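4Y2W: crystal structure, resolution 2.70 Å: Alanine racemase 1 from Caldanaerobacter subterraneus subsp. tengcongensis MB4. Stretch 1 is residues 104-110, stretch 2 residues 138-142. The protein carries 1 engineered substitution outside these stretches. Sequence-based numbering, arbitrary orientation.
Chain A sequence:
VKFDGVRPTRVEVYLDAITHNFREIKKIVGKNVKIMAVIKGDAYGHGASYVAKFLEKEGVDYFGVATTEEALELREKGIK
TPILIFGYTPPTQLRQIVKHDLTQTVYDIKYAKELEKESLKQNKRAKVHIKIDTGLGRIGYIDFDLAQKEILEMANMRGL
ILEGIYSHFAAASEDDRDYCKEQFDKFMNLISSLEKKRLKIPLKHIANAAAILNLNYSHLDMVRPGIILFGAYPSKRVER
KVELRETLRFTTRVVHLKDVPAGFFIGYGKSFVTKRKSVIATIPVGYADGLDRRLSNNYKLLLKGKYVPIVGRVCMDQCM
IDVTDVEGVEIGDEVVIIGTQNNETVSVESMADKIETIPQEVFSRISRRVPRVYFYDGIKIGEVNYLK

Stretch 1 104-110: QTVYDIK
Stretch 2 138-142: RIGYI

Stretch 1 enters as the end of a β-strand, with Gln104, Thr105 and Val106 at phi/psi of -119/143, -82/136 and -139/134. Tyr107 (-147/33) breaks the extended path, Asp108 (-161/148) resumes it for one residue, and Ile109 (-70/-36) and Lys110 (-62/-40) open a helix. Stretch 2 has no regular secondary structure: Arg138 lies at -99/-78, Ile139 at -134/161, Gly140 at 115/171, Tyr141 at -66/138 and Ile142 at -110/-35. The touching segments run 41° apart, in register at Tyr107 and Gly140, whose CA atoms are 5.2 Å apart. No hydrogen bond joins the stretches; the contact rests on packing and buries 287 Å² in total.

Tyr107 is its centre, contributing 106 Å². Its CA-to-CB bond points sideways, and chi1 of 51° (p) with chi2 of 89° lays the ring along Ile139 and Gly140. The backbone N of Gly140 sits over one face of this ring, and Tyr107 CG approaches Gly140 CA to 3.7 Å. Farther out, Tyr107 CZ lies 3.8 Å from Ile139 CB, and Tyr107 OH reaches within 3.5 Å of Ile139 CG2. Glycine suits position 140 because, at its positive phi, a CB would be jammed against the carbonyl O of Ile139; such a CB would point away from stretch 1.

Ile139 directs its CA-to-CB bond toward stretch 1 and adopts chi1 57° (p) and chi2 156° (t). Besides meeting the tyrosine, this buried aliphatic side chain brings CD1 to 4.4 Å from CG2 of Thr105, which also points toward the partner, with chi1 at -64° (m). The methyl of Thr105 thus serves the apolar contact, while its OG1 is hydrogen-bonded elsewhere in the structure. Val106 (chi1 t) points away, as expected from strand alternation.

Tyr141 closes the other part of the contact. Its CA-to-CB bond points sideways, but chi1 of -73° (m) and chi2 of -74° bring the ring end nearer. Tyr107 CB packs over its face in a CH-pi contact, 4.3 Å from the ring centroid and 22° off the normal, with CB to Tyr141 CE2 at 4.0 Å. Tyr107 O also lies over a face, 3.2 Å from Tyr141 CE1. Tyr141 OH comes within 3.3 Å of Asp108 N, but the angle is too poor for a hydrogen bond; the hydroxyl is satisfied elsewhere in the structure.

Asp108 (chi1 71°, p; chi2 -58°) turns its carboxylate away from stretch 2 to cap a backbone N just beyond Lys110, suiting its N-cap position.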

# COMPACT_ATOMS: atom_id res chain seq x y z
N GLN A 104 -18.88 19.15 -1.25
CA GLN A 104 -18.08 18.97 -2.46
C GLN A 104 -17.27 20.21 -2.80
O GLN A 104 -17.72 21.34 -2.62
CB GLN A 104 -18.99 18.62 -3.64
CG GLN A 104 -18.27 18.36 -4.96
CD GLN A 104 -17.31 17.18 -4.90
OE1 GLN A 104 -17.66 16.12 -4.36
NE2 GLN A 104 -16.12 17.35 -5.44
N THR A 105 -16.06 19.99 -3.30
CA THR A 105 -15.20 21.07 -3.76
C THR A 105 -15.60 21.49 -5.17
O THR A 105 -15.85 20.64 -6.03
CB THR A 105 -13.72 20.63 -3.74
OG1 THR A 105 -13.34 20.35 -2.39
CG2 THR A 105 -12.82 21.71 -4.31
N VAL A 106 -15.65 22.80 -5.41
CA VAL A 106 -16.05 23.34 -6.70
C VAL A 106 -15.18 24.54 -7.10
O VAL A 106 -14.93 25.42 -6.28
CB VAL A 106 -17.53 23.79 -6.69
CG1 VAL A 106 -17.96 24.27 -8.08
CG2 VAL A 106 -18.44 22.67 -6.21
N TYR A 107 -14.72 24.55 -8.34
CA TYR A 107 -13.98 25.70 -8.88
C TYR A 107 -14.24 25.92 -10.38
O TYR A 107 -13.35 26.39 -11.10
CB TYR A 107 -12.48 25.56 -8.58
CG TYR A 107 -11.88 24.23 -8.99
CD1 TYR A 107 -11.37 24.04 -10.27
CD2 TYR A 107 -11.83 23.17 -8.09
CE1 TYR A 107 -10.83 22.82 -10.64
CE2 TYR A 107 -11.28 21.95 -8.46
CZ TYR A 107 -10.78 21.78 -9.74
OH TYR A 107 -10.24 20.58 -10.11
N ASP A 108 -15.44 25.60 -10.83
CA ASP A 108 -15.91 26.01 -12.15
C ASP A 108 -17.44 25.92 -12.21
O ASP A 108 -18.05 25.08 -11.55
CB ASP A 108 -15.26 25.20 -13.28
CG ASP A 108 -15.75 23.77 -13.34
OD1 ASP A 108 -15.62 23.05 -12.33
OD2 ASP A 108 -16.27 23.37 -14.41
N ILE A 109 -18.05 26.81 -12.99
CA ILE A 109 -19.50 26.99 -13.02
C ILE A 109 -20.25 25.81 -13.64
O ILE A 109 -21.34 25.46 -13.20
CB ILE A 109 -19.90 28.31 -13.74
CG1 ILE A 109 -21.36 28.68 -13.45
CG2 ILE A 109 -19.67 28.23 -15.24
CD1 ILE A 109 -21.66 28.92 -11.98
N LYS A 110 -19.66 25.19 -14.66
CA LYS A 110 -20.32 24.09 -15.36
C LYS A 110 -20.56 22.92 -14.40
O LYS A 110 -21.61 22.28 -14.45
CB LYS A 110 -19.48 23.62 -16.55
CG LYS A 110 -20.21 22.65 -17.46
CD LYS A 110 -19.27 22.01 -18.47
CE LYS A 110 -20.00 21.01 -19.35
NZ LYS A 110 -19.05 20.15 -20.11
N ARG A 138 -2.24 23.80 -8.10
CA ARG A 138 -2.77 22.44 -8.08
C ARG A 138 -4.23 22.41 -8.56
O ARG A 138 -4.50 22.04 -9.70
CB ARG A 138 -2.60 21.83 -6.69
CG ARG A 138 -3.02 20.38 -6.55
CD ARG A 138 -2.59 19.83 -5.19
NE ARG A 138 -3.44 20.30 -4.10
CZ ARG A 138 -3.27 19.98 -2.82
NH1 ARG A 138 -2.28 19.17 -2.45
NH2 ARG A 138 -4.10 20.46 -1.90
N ILE A 139 -5.18 22.79 -7.69
CA ILE A 139 -6.57 22.99 -8.12
C ILE A 139 -7.13 24.30 -7.56
O ILE A 139 -6.60 24.85 -6.59
CB ILE A 139 -7.51 21.82 -7.72
CG1 ILE A 139 -7.49 21.56 -6.21
CG2 ILE A 139 -7.15 20.56 -8.48
CD1 ILE A 139 -8.75 20.89 -5.71
N GLY A 140 -8.20 24.78 -8.19
CA GLY A 140 -8.87 26.01 -7.79
C GLY A 140 -8.77 27.07 -8.86
O GLY A 140 -8.04 26.92 -9.84
N TYR A 141 -9.51 28.16 -8.67
CA TYR A 141 -9.47 29.29 -9.59
C TYR A 141 -8.10 29.96 -9.56
O TYR A 141 -7.52 30.16 -8.49
CB TYR A 141 -10.52 30.34 -9.21
CG TYR A 141 -11.93 29.94 -9.53
CD1 TYR A 141 -12.40 29.93 -10.84
CD2 TYR A 141 -12.82 29.59 -8.51
CE1 TYR A 141 -13.70 29.58 -11.13
CE2 TYR A 141 -14.13 29.24 -8.79
CZ TYR A 141 -14.57 29.23 -10.10
OH TYR A 141 -15.87 28.88 -10.38
N ILE A 142 -7.60 30.32 -10.74
CA ILE A 142 -6.40 31.16 -10.85
C ILE A 142 -6.75 32.56 -11.37
O ILE A 142 -6.12 33.54 -10.96
CB ILE A 142 -5.29 30.52 -11.71
CG1 ILE A 142 -5.81 30.09 -13.09
CG2 ILE A 142 -4.69 29.32 -10.98
CD1 ILE A 142 -4.71 29.79 -14.09